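Side-chain contacts in ribose-phosphate pyrophosphokinase (Mycobacterium smegmatis, PDB 5MP7), which probably makes phosphoribosyl pyrophosphate by moving the pyrophosphoryl group of ATP onto the 1-hydroxyl of ribose 5-phosphate, with magnesium as cofactor: residues A24-K29 with V281-P286; M76-M81 with A95-Y100; L119-L124 with G144-P149; Q141-G144 with P149-H152; D151-Q156 with A306-A311. All coordinates share one frame; numbering follows the deposited sequence.

Contact 1: residues A24-K29 with V281-P286; sequences ADQVAK and VTNTLP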
# COMPACT_ATOMS: atom_id res chain seq x y z
N ALA A 24 24.82 -48.38 27.67
CA ALA A 24 23.99 -49.39 27.01
C ALA A 24 24.82 -50.38 26.21
O ALA A 24 24.60 -51.58 26.25
CB ALA A 24 22.93 -48.73 26.11
N ASP A 25 25.79 -49.85 25.48
CA ASP A 25 26.71 -50.66 24.71
C ASP A 25 27.57 -51.54 25.60
O ASP A 25 27.75 -52.70 25.26
CB ASP A 25 27.54 -49.73 23.84
CG ASP A 25 28.77 -50.37 23.27
OD1 ASP A 25 28.65 -51.05 22.22
OD2 ASP A 25 29.86 -50.18 23.91
N GLN A 26 28.08 -51.01 26.72
CA GLN A 26 28.88 -51.82 27.66
C GLN A 26 28.06 -52.95 28.29
O GLN A 26 28.55 -54.06 28.40
CB GLN A 26 29.45 -51.00 28.80
CG GLN A 26 30.63 -50.11 28.45
CD GLN A 26 30.96 -49.07 29.52
OE1 GLN A 26 30.54 -49.15 30.68
NE2 GLN A 26 31.72 -48.07 29.12
N VAL A 27 26.80 -52.69 28.64
CA VAL A 27 25.96 -53.70 29.23
C VAL A 27 25.61 -54.80 28.22
O VAL A 27 25.66 -55.97 28.54
CB VAL A 27 24.66 -53.09 29.75
CG1 VAL A 27 23.65 -54.18 30.09
CG2 VAL A 27 24.91 -52.28 31.01
N ALA A 28 25.26 -54.38 27.01
CA ALA A 28 24.98 -55.29 25.90
C ALA A 28 26.14 -56.22 25.61
O ALA A 28 25.93 -57.40 25.40
CB ALA A 28 24.64 -54.49 24.65
N LYS A 29 27.36 -55.68 25.59
CA LYS A 29 28.55 -56.51 25.40
C LYS A 29 28.75 -57.52 26.47
O LYS A 29 29.06 -58.63 26.16
CB LYS A 29 29.79 -55.65 25.30
CG LYS A 29 30.12 -55.29 23.86
CD LYS A 29 30.55 -53.83 23.72
CE LYS A 29 31.37 -53.69 22.44
NZ LYS A 29 31.96 -52.37 22.06
N VAL A 281 34.28 -41.75 40.62
CA VAL A 281 32.85 -41.89 40.33
C VAL A 281 32.61 -43.08 39.43
O VAL A 281 33.56 -43.67 38.93
CB VAL A 281 32.22 -40.66 39.65
CG1 VAL A 281 32.34 -39.44 40.52
CG2 VAL A 281 32.85 -40.40 38.32
N THR A 282 31.36 -43.50 39.33
CA THR A 282 30.97 -44.55 38.40
C THR A 282 30.34 -43.89 37.22
O THR A 282 30.09 -42.68 37.23
CB THR A 282 29.95 -45.58 38.97
OG1 THR A 282 28.65 -44.97 39.09
CG2 THR A 282 30.42 -46.07 40.31
N ASN A 283 30.01 -44.69 36.23
CA ASN A 283 29.36 -44.15 35.03
C ASN A 283 27.84 -44.38 34.98
O ASN A 283 27.30 -44.75 33.94
CB ASN A 283 30.08 -44.67 33.77
CG ASN A 283 29.84 -46.13 33.53
OD1 ASN A 283 29.64 -46.91 34.46
ND2 ASN A 283 29.89 -46.52 32.29
N THR A 284 27.15 -44.22 36.11
CA THR A 284 25.70 -44.35 36.11
C THR A 284 25.10 -43.25 35.27
O THR A 284 24.05 -43.43 34.71
CB THR A 284 25.10 -44.24 37.53
OG1 THR A 284 25.73 -43.17 38.24
CG2 THR A 284 25.26 -45.54 38.31
N LEU A 285 25.78 -42.13 35.21
CA LEU A 285 25.49 -41.01 34.34
C LEU A 285 26.60 -40.86 33.36
O LEU A 285 27.72 -41.28 33.65
CB LEU A 285 25.41 -39.73 35.16
CG LEU A 285 24.17 -39.76 36.05
CD1 LEU A 285 24.34 -38.92 37.29
CD2 LEU A 285 22.92 -39.30 35.31
N PRO A 286 26.32 -40.30 32.16
CA PRO A 286 27.39 -40.22 31.16
C PRO A 286 28.35 -39.11 31.56
O PRO A 286 27.92 -38.01 31.86
CB PRO A 286 26.65 -39.87 29.87
CG PRO A 286 25.42 -39.21 30.33
CD PRO A 286 25.05 -39.75 31.66
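Q26 and N283 meet amide to amide, and theirs is the one contact between helix segment 24-29 and segment 281-286. The backbones stay well apart, with the CA of Q26 and the CA of N283 at 10.6 Å. The long side chain of Q26 and the shorter one of N283 bridge the gap from opposite directions.

The bridge is a hydrogen bond. N283 ND2 donates to Q26 OE1 at 3.2 Å, with an N-H...O angle of 142°, so the bond is clearly bent. The donor is tilted out of the carbonyl plane of Q26, yet the two amide planes lie only 25° apart. Q26 gets there by an extended chain beyond CG, which carries its amide straight out from the helix. N283 has CG wedged between its backbone N and carbonyl carbon (chi1 70°), which turns its amide to the helix. Each amide also has a stronger partner outside the segments. Q26 OE1 is bonded to the hydroxyl of S300, and N283 OD1 takes the backbone N of I301. The pair is therefore held at both ends by the turn that leads into helix 302-314.

No apolar pair joins the two segments. Next to the contact, V27 packs on A302, L305 and I309 of helix 302-314.

The arrangement is an interdomain one. A helix of the N-terminal domain is tied to the end of strand 278-282, which belongs to the mixed sheet of the C-terminal part, in an enzyme built of two phosphoribosyltransferase-like domains.

Contact 2: residues M76-M81 with A95-Y100; sequences MEQLIM and AILPFY
A95 opens the strand side of this contact, its CB lying 4.1 Å from NE2 of Q78. Q78 is the one residue of helix segment 76-81 that reaches the strand, and the CA of A95 is the nearest CA to that of Q78, at 8.0 Å. The CG of Q78 is anti to the backbone N (chi1 -174°), and the chain runs on extended, so its amide spans the gap between helix and strand.

I96 contributes its backbone. Q78 NE2 donates to I96 O at 3.3 Å with an N-H...O angle of 154°. The oxygen lies in the amide plane of Q78, but the donor sits above the carbonyl plane of I96, 60° out of it and off the lone pairs. The same NE2 has a weak bond to V63 O on the neighbouring strand. One amide nitrogen thus spans two parallel strands of a beta-alpha-beta unit, strand 60-64, helix 71-87 and strand 92-97. The helix runs nearly antiparallel to strand 95-97, with the axes 10.5 Å apart. The side chain of I96 leads away from the helix, toward F62 and L64.

L97 packs against the other end of the amide. Its CD2 is 3.3 Å from Q78 OE1, and its CG is 3.4 Å from the same oxygen. The carbonyl side of the glutamine is thus covered by a branched apolar side chain, while its NH2 side faces the strands. The backbone O of L97 is bonded to the hydroxyl of S134. Further along the chain, F99 meets H260 edge-to-face.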
# COMPACT_ATOMS: atom_id res chain seq x y z
N MET A 76 10.24 -39.37 30.65
CA MET A 76 9.12 -39.61 29.70
C MET A 76 9.47 -40.62 28.62
O MET A 76 8.66 -41.44 28.31
CB MET A 76 8.66 -38.35 29.03
CG MET A 76 7.92 -37.40 29.97
SD MET A 76 6.47 -38.08 30.81
CE MET A 76 5.63 -38.90 29.45
N GLU A 77 10.70 -40.61 28.10
CA GLU A 77 11.09 -41.59 27.11
C GLU A 77 11.01 -43.00 27.66
O GLU A 77 10.54 -43.90 26.98
CB GLU A 77 12.48 -41.28 26.53
CG GLU A 77 12.96 -42.31 25.50
CD GLU A 77 14.20 -41.89 24.70
OE1 GLU A 77 15.37 -42.06 25.19
OE2 GLU A 77 14.02 -41.41 23.54
N GLN A 78 11.49 -43.21 28.88
CA GLN A 78 11.41 -44.50 29.53
C GLN A 78 9.97 -44.94 29.76
O GLN A 78 9.63 -46.09 29.49
CB GLN A 78 12.18 -44.48 30.85
CG GLN A 78 12.28 -45.83 31.52
CD GLN A 78 13.37 -45.88 32.56
OE1 GLN A 78 13.53 -44.94 33.31
NE2 GLN A 78 14.16 -46.94 32.56
N LEU A 79 9.11 -44.04 30.24
CA LEU A 79 7.70 -44.37 30.42
C LEU A 79 7.00 -44.71 29.12
O LEU A 79 6.19 -45.63 29.10
CB LEU A 79 6.92 -43.22 31.08
CG LEU A 79 7.36 -42.86 32.49
CD1 LEU A 79 6.72 -41.56 32.91
CD2 LEU A 79 7.02 -43.96 33.47
N ILE A 80 7.32 -43.99 28.05
CA ILE A 80 6.75 -44.25 26.72
C ILE A 80 7.18 -45.64 26.18
O ILE A 80 6.36 -46.37 25.68
CB ILE A 80 7.07 -43.12 25.75
CG1 ILE A 80 6.20 -41.93 26.09
CG2 ILE A 80 6.78 -43.48 24.32
CD1 ILE A 80 6.78 -40.61 25.59
N MET A 81 8.45 -45.99 26.36
CA MET A 81 8.94 -47.31 25.98
C MET A 81 8.27 -48.42 26.76
O MET A 81 7.97 -49.48 26.22
CB MET A 81 10.46 -47.41 26.18
CG MET A 81 11.24 -46.76 25.06
SD MET A 81 13.01 -46.48 25.34
CE MET A 81 13.64 -48.10 25.03
N ALA A 95 12.35 -52.00 34.62
CA ALA A 95 12.94 -50.71 34.37
C ALA A 95 14.26 -50.61 35.13
O ALA A 95 14.35 -50.91 36.32
CB ALA A 95 12.02 -49.61 34.85
N ILE A 96 15.30 -50.19 34.44
CA ILE A 96 16.59 -49.99 35.04
C ILE A 96 16.88 -48.50 35.04
O ILE A 96 16.95 -47.87 34.00
CB ILE A 96 17.65 -50.73 34.25
CG1 ILE A 96 17.42 -52.22 34.38
CG2 ILE A 96 19.03 -50.40 34.77
CD1 ILE A 96 18.17 -52.98 33.33
N LEU A 97 17.04 -47.93 36.23
CA LEU A 97 17.31 -46.51 36.37
C LEU A 97 18.58 -46.35 37.18
O LEU A 97 18.50 -46.26 38.38
CB LEU A 97 16.16 -45.82 37.06
CG LEU A 97 14.86 -45.85 36.26
CD1 LEU A 97 14.06 -47.07 36.63
CD2 LEU A 97 14.01 -44.62 36.55
N PRO A 98 19.77 -46.35 36.55
CA PRO A 98 21.00 -46.39 37.32
C PRO A 98 21.09 -45.23 38.30
O PRO A 98 21.51 -45.42 39.42
CB PRO A 98 22.08 -46.32 36.26
CG PRO A 98 21.46 -46.86 35.03
CD PRO A 98 20.03 -46.43 35.09
N PHE A 99 20.68 -44.04 37.88
CA PHE A 99 20.48 -42.91 38.77
C PHE A 99 18.98 -42.64 38.86
O PHE A 99 18.33 -42.32 37.85
CB PHE A 99 21.24 -41.72 38.21
CG PHE A 99 20.98 -40.41 38.90
CD1 PHE A 99 21.73 -40.05 40.01
CD2 PHE A 99 20.05 -39.51 38.41
CE1 PHE A 99 21.55 -38.84 40.64
CE2 PHE A 99 19.85 -38.30 39.03
CZ PHE A 99 20.59 -37.96 40.15
N TYR A 100 18.40 -42.83 40.04
CA TYR A 100 16.96 -42.72 40.23
C TYR A 100 16.54 -41.25 40.26
O TYR A 100 16.95 -40.51 41.14
CB TYR A 100 16.57 -43.44 41.50
CG TYR A 100 15.10 -43.63 41.71
CD1 TYR A 100 14.29 -42.61 42.20
CD2 TYR A 100 14.51 -44.87 41.51
CE1 TYR A 100 12.94 -42.80 42.46
CE2 TYR A 100 13.13 -45.09 41.76
CZ TYR A 100 12.37 -44.05 42.25
OH TYR A 100 11.04 -44.20 42.51

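Contact 3: residues L119-L124 with G144-P149; sequences LVADLL and GFFDGP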
# COMPACT_ATOMS: atom_id res chain seq x y z
N LEU A 119 6.22 -40.46 43.46
CA LEU A 119 5.47 -40.25 42.21
C LEU A 119 6.15 -40.96 41.05
O LEU A 119 5.48 -41.58 40.27
CB LEU A 119 5.32 -38.77 41.89
CG LEU A 119 4.64 -38.40 40.57
CD1 LEU A 119 3.18 -38.77 40.59
CD2 LEU A 119 4.85 -36.92 40.29
N VAL A 120 7.48 -40.92 40.98
CA VAL A 120 8.21 -41.64 39.94
C VAL A 120 7.93 -43.14 39.97
O VAL A 120 7.72 -43.76 38.92
CB VAL A 120 9.72 -41.40 40.06
CG1 VAL A 120 10.54 -42.35 39.20
CG2 VAL A 120 10.04 -39.97 39.66
N ALA A 121 7.95 -43.74 41.16
CA ALA A 121 7.64 -45.17 41.26
C ALA A 121 6.22 -45.49 40.82
O ALA A 121 6.03 -46.51 40.19
CB ALA A 121 7.88 -45.68 42.68
N ASP A 122 5.26 -44.64 41.16
CA ASP A 122 3.87 -44.84 40.77
C ASP A 122 3.67 -44.72 39.27
O ASP A 122 2.90 -45.48 38.70
CB ASP A 122 2.96 -43.84 41.44
CG ASP A 122 2.87 -44.03 42.97
OD1 ASP A 122 3.14 -45.16 43.46
OD2 ASP A 122 2.49 -43.04 43.69
N LEU A 123 4.33 -43.75 38.66
CA LEU A 123 4.27 -43.60 37.23
C LEU A 123 4.89 -44.79 36.49
O LEU A 123 4.34 -45.24 35.51
CB LEU A 123 4.99 -42.32 36.80
CG LEU A 123 4.55 -40.98 37.37
CD1 LEU A 123 5.35 -39.90 36.69
CD2 LEU A 123 3.07 -40.73 37.25
N LEU A 124 6.02 -45.31 36.95
CA LEU A 124 6.61 -46.51 36.36
C LEU A 124 5.69 -47.71 36.48
O LEU A 124 5.62 -48.52 35.56
CB LEU A 124 7.97 -46.86 37.00
CG LEU A 124 9.12 -45.90 36.68
CD1 LEU A 124 10.25 -45.96 37.70
CD2 LEU A 124 9.68 -46.19 35.30
N GLY A 144 10.88 -49.25 49.27
CA GLY A 144 9.47 -49.42 49.60
C GLY A 144 8.44 -48.56 48.85
O GLY A 144 7.24 -48.73 49.06
N PHE A 145 8.89 -47.67 47.97
CA PHE A 145 7.99 -46.83 47.21
C PHE A 145 7.31 -47.51 46.06
O PHE A 145 6.37 -46.97 45.52
CB PHE A 145 8.73 -45.62 46.66
CG PHE A 145 9.08 -44.58 47.68
CD1 PHE A 145 8.78 -44.73 49.03
CD2 PHE A 145 9.74 -43.44 47.28
CE1 PHE A 145 9.15 -43.76 49.95
CE2 PHE A 145 10.10 -42.48 48.19
CZ PHE A 145 9.79 -42.63 49.53
N PHE A 146 7.80 -48.67 45.67
CA PHE A 146 7.29 -49.39 44.50
C PHE A 146 6.60 -50.68 44.96
O PHE A 146 7.14 -51.40 45.80
CB PHE A 146 8.45 -49.69 43.57
CG PHE A 146 8.05 -50.34 42.29
CD1 PHE A 146 7.43 -49.59 41.29
CD2 PHE A 146 8.28 -51.69 42.08
CE1 PHE A 146 7.07 -50.17 40.10
CE2 PHE A 146 7.90 -52.29 40.89
CZ PHE A 146 7.31 -51.53 39.90
N ASP A 147 5.39 -50.93 44.44
CA ASP A 147 4.62 -52.10 44.82
C ASP A 147 5.10 -53.34 44.02
O ASP A 147 4.44 -53.80 43.11
CB ASP A 147 3.13 -51.85 44.61
CG ASP A 147 2.26 -53.11 44.92
OD1 ASP A 147 2.50 -53.80 45.96
OD2 ASP A 147 1.33 -53.39 44.12
N GLY A 148 6.25 -53.86 44.37
CA GLY A 148 6.85 -54.92 43.58
C GLY A 148 8.33 -55.01 43.87
O GLY A 148 8.85 -54.24 44.66
N PRO A 149 9.02 -55.98 43.25
CA PRO A 149 10.46 -56.14 43.48
C PRO A 149 11.29 -54.89 43.07
O PRO A 149 11.06 -54.30 42.01
CB PRO A 149 10.84 -57.34 42.59
CG PRO A 149 9.55 -58.02 42.24
CD PRO A 149 8.48 -56.98 42.29
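A121 and F146 bring the backbones together, with their CA atoms 5.3 Å apart. Segment 119-124 is helical, while segment 144-149 has no regular strand or helix along the part that touches it. D147 is the centre of an inverse gamma turn, marked by a weak bond from G148 N to F146 O at 3.0 Å.

The small side chain of A121 is consistent with this close approach. Its CB lies 3.5 Å from F145 O. The same CB is 4.1 Å from the CB of F145 and also 4.1 Å from the CB of F146, so it rests against the bases of both phenylalanines. Their rings then part company. The chi1 of F146 is -176°, which swings the ring alongside the helix. A121 O meets it at the edge, in the ring plane, 3.6 Å from CD1. F145 leads away from segment 119-124 and packs on A117 and R118, one turn earlier on the helix.

This is a loop packed onto a helix. The loop joins strand 131-135 to strand 150-153 and rests on helix 116-127, with F145 about 8 Å, side chain to side chain, from Q105 of the predicted ATP site.

Contact 4: residues Q141-G144 with P149-H152; sequences QIQG and PVDH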
# COMPACT_ATOMS: atom_id res chain seq x y z
N GLN A 141 15.07 -46.49 51.82
CA GLN A 141 13.62 -46.63 51.96
C GLN A 141 12.87 -46.44 50.67
O GLN A 141 11.74 -46.91 50.56
CB GLN A 141 13.05 -45.67 53.02
CG GLN A 141 13.39 -46.08 54.45
CD GLN A 141 14.83 -45.80 54.79
OE1 GLN A 141 15.39 -44.79 54.37
NE2 GLN A 141 15.46 -46.72 55.52
N ILE A 142 13.49 -45.79 49.67
CA ILE A 142 12.89 -45.67 48.32
C ILE A 142 12.51 -47.05 47.73
O ILE A 142 11.61 -47.16 46.91
CB ILE A 142 13.85 -44.89 47.38
CG1 ILE A 142 13.87 -43.43 47.80
CG2 ILE A 142 13.41 -44.99 45.93
CD1 ILE A 142 14.92 -42.59 47.12
N GLN A 143 13.21 -48.09 48.16
CA GLN A 143 12.88 -49.46 47.83
C GLN A 143 11.41 -49.81 48.19
O GLN A 143 10.73 -50.50 47.45
CB GLN A 143 13.87 -50.34 48.58
CG GLN A 143 14.01 -51.76 48.10
CD GLN A 143 15.09 -52.50 48.89
OE1 GLN A 143 15.23 -52.32 50.12
NE2 GLN A 143 15.83 -53.35 48.20
N GLY A 144 10.88 -49.25 49.27
CA GLY A 144 9.47 -49.42 49.60
C GLY A 144 8.44 -48.56 48.85
O GLY A 144 7.24 -48.73 49.06
N PRO A 149 9.02 -55.98 43.25
CA PRO A 149 10.46 -56.14 43.48
C PRO A 149 11.29 -54.89 43.07
O PRO A 149 11.06 -54.30 42.01
CB PRO A 149 10.84 -57.34 42.59
CG PRO A 149 9.55 -58.02 42.24
CD PRO A 149 8.48 -56.98 42.29
N VAL A 150 12.21 -54.50 43.93
CA VAL A 150 13.16 -53.42 43.64
C VAL A 150 14.55 -53.91 44.00
O VAL A 150 14.85 -54.04 45.16
CB VAL A 150 12.89 -52.16 44.47
CG1 VAL A 150 13.97 -51.11 44.22
CG2 VAL A 150 11.53 -51.61 44.14
N ASP A 151 15.38 -54.18 43.01
CA ASP A 151 16.77 -54.60 43.26
C ASP A 151 17.65 -53.38 43.44
O ASP A 151 17.85 -52.60 42.50
CB ASP A 151 17.26 -55.54 42.14
CG ASP A 151 16.81 -57.01 42.36
OD1 ASP A 151 17.41 -57.69 43.22
OD2 ASP A 151 15.87 -57.50 41.69
N HIS A 152 18.11 -53.15 44.66
CA HIS A 152 18.89 -51.96 45.01
C HIS A 152 20.35 -52.34 45.03
O HIS A 152 20.83 -52.87 46.01
CB HIS A 152 18.46 -51.42 46.37
CG HIS A 152 19.26 -50.24 46.85
ND1 HIS A 152 19.13 -49.75 48.13
CD2 HIS A 152 20.20 -49.47 46.25
CE1 HIS A 152 19.95 -48.72 48.30
NE2 HIS A 152 20.62 -48.54 47.18
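Q143 grips strand 150-152 through V150 and H152. Its CG packs on V150, while its NE2 both bonds V150 O and touches H152. With chi1 at -162°, Q143 turns CG away from its own N, and the chain is extended beyond it. The chain therefore passes V150 before the amide arrives.

The polar contact is one hydrogen bond. Q143 NE2 donates to V150 O at 3.3 Å, with an N-H...O angle of 165°. The bond is almost straight and comes in nearly along the C=O axis, and the oxygen lies close to the amide plane of the glutamine. D151, the next residue, has its backbone bonds with I132 and S134, so the carbonyl of V150 faces the other edge of the strand. There the side-chain amide of Q143 meets it, on the side away from strand 131-135.

The rest is van der Waals contact. The CG of Q143 lies 3.8 Å from the CB of V150 and 3.9 Å from its CG1. The second methyl, CG2 of V150, touches the backbone O of Q143 at 3.6 Å. Further along, NE2 of Q143 packs on CB of H152 at 3.7 Å, with the amide and the imidazole almost perpendicular. The ring itself leads away and packs on L137 and D140.

Altogether a 3-10 turn folds back onto the outermost strand, within this chain, of the parallel sheet. The loop carrying that turn also holds H138, a predicted magnesium ligand, whose side chain is about 8 Å from that of H152.

Contact 5: residues D151-Q156 with A306-A311; sequences DHMRAQ and ANTIRA
M153 and T308 touch here with no flat group between them; the H152 ring and the R154 guanidinium lie on the far side of the strand. One face of the H152 ring carries R154, with CZ 3.5 Å above the ring plane and offset toward the rim. R154 in turn has ND1 of H152 over one face of its guanidinium. The salt bridge from R154 NH2 to D140 probably holds the guanidinium there; a weak bond from R154 NH1 to H152 O adds little.

D151 and M153 point the other way, toward helix segment 306-311. M153 is folded at its second and third torsions (chi2 -55°, chi3 90°), which lays its sulfur alongside T308. The two side chains point opposite ways. SD is 3.2 Å from T308 OG1, and CG of M153 is 3.5 Å from the same oxygen. The methyl CG2 of T308 lies 4.0 Å from SD and 4.3 Å from the CB of D151.

The hydroxyl of T308 is bonded to L304 O, one turn back in its own helix. The thioether then probably meets T308 by van der Waals contact, and no hydrogen bond joins the two segments.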
# COMPACT_ATOMS: atom_id res chain seq x y z
N ASP A 151 15.38 -54.18 43.01
CA ASP A 151 16.77 -54.60 43.26
C ASP A 151 17.65 -53.38 43.44
O ASP A 151 17.85 -52.60 42.50
CB ASP A 151 17.26 -55.54 42.14
CG ASP A 151 16.81 -57.01 42.36
OD1 ASP A 151 17.41 -57.69 43.22
OD2 ASP A 151 15.87 -57.50 41.69
N HIS A 152 18.11 -53.15 44.66
CA HIS A 152 18.89 -51.96 45.01
C HIS A 152 20.35 -52.34 45.03
O HIS A 152 20.83 -52.87 46.01
CB HIS A 152 18.46 -51.42 46.37
CG HIS A 152 19.26 -50.24 46.85
ND1 HIS A 152 19.13 -49.75 48.13
CD2 HIS A 152 20.20 -49.47 46.25
CE1 HIS A 152 19.95 -48.72 48.30
NE2 HIS A 152 20.62 -48.54 47.18
N MET A 153 21.05 -52.04 43.96
CA MET A 153 22.45 -52.44 43.80
C MET A 153 23.38 -51.43 44.42
O MET A 153 23.13 -50.22 44.42
CB MET A 153 22.77 -52.62 42.31
CG MET A 153 21.90 -53.67 41.61
SD MET A 153 21.94 -55.30 42.41
CE MET A 153 20.63 -55.34 43.63
N ARG A 154 24.46 -51.93 44.98
CA ARG A 154 25.41 -51.09 45.66
C ARG A 154 26.74 -51.08 44.96
O ARG A 154 27.24 -52.11 44.58
CB ARG A 154 25.60 -51.58 47.09
CG ARG A 154 24.76 -50.86 48.12
CD ARG A 154 23.42 -51.50 48.29
NE ARG A 154 22.80 -51.02 49.52
CZ ARG A 154 21.65 -51.48 50.01
NH1 ARG A 154 20.98 -52.48 49.39
NH2 ARG A 154 21.17 -50.94 51.13
N ALA A 155 27.35 -49.90 44.84
CA ALA A 155 28.68 -49.75 44.25
C ALA A 155 29.80 -49.76 45.30
O ALA A 155 30.96 -49.60 44.97
CB ALA A 155 28.72 -48.44 43.46
N GLN A 156 29.43 -49.89 46.57
CA GLN A 156 30.37 -49.83 47.67
C GLN A 156 31.57 -50.76 47.51
O GLN A 156 32.69 -50.32 47.68
CB GLN A 156 29.67 -50.16 48.96
CG GLN A 156 30.55 -49.99 50.17
CD GLN A 156 29.82 -50.33 51.44
OE1 GLN A 156 28.57 -50.34 51.52
NE2 GLN A 156 30.59 -50.64 52.45
N ALA A 306 24.99 -55.95 34.40
CA ALA A 306 24.84 -57.19 33.62
C ALA A 306 24.57 -58.38 34.52
O ALA A 306 23.72 -59.19 34.18
CB ALA A 306 26.05 -57.44 32.74
N ASN A 307 25.25 -58.48 35.65
CA ASN A 307 24.99 -59.55 36.61
C ASN A 307 23.59 -59.51 37.19
O ASN A 307 22.97 -60.56 37.37
CB ASN A 307 25.95 -59.54 37.77
CG ASN A 307 27.21 -60.32 37.51
OD1 ASN A 307 27.21 -61.54 37.59
ND2 ASN A 307 28.28 -59.62 37.21
N THR A 308 23.10 -58.31 37.49
CA THR A 308 21.74 -58.17 38.00
C THR A 308 20.69 -58.57 36.97
O THR A 308 19.74 -59.26 37.31
CB THR A 308 21.45 -56.73 38.45
OG1 THR A 308 22.43 -56.33 39.39
CG2 THR A 308 20.12 -56.65 39.15
N ILE A 309 20.86 -58.15 35.71
CA ILE A 309 19.95 -58.55 34.63
C ILE A 309 19.94 -60.06 34.45
O ILE A 309 18.88 -60.66 34.31
CB ILE A 309 20.31 -57.87 33.29
CG1 ILE A 309 20.07 -56.37 33.41
CG2 ILE A 309 19.53 -58.43 32.10
CD1 ILE A 309 20.53 -55.58 32.19
N ARG A 310 21.12 -60.67 34.50
CA ARG A 310 21.23 -62.10 34.31
C ARG A 310 20.49 -62.85 35.42
O ARG A 310 19.76 -63.80 35.15
CB ARG A 310 22.70 -62.49 34.27
CG ARG A 310 23.04 -63.80 33.59
CD ARG A 310 24.47 -63.92 32.93
NE ARG A 310 25.74 -63.58 33.67
CZ ARG A 310 26.65 -62.64 33.38
NH1 ARG A 310 26.49 -61.78 32.37
NH2 ARG A 310 27.73 -62.52 34.14
N ALA A 311 20.65 -62.41 36.65
CA ALA A 311 20.01 -63.06 37.79
C ALA A 311 18.48 -62.90 37.79
O ALA A 311 17.75 -63.82 38.11
CB ALA A 311 20.57 -62.51 39.08

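Contacts 2, 4 and 5 all reach the five-stranded parallel sheet, contact 2 at strand 92-97 and the other two at strand 150-153, outermost within this chain. Contacts 3 and 4 are 8 Å apart, centre to centre, and both use the loop before that strand. Contacts 2 and 3 follow in series, touch through L79 and Y100, and both meet the second subunit. Contacts 1 and 5 span long sequence separations, and their segments alternate along the chain. They touch where V27 packs on I309, with centres 13 Å apart. Helix 302-314 packs beside helix 21-31 and strand 150-153, so the two ends of the modelled chain meet in one part of the fold.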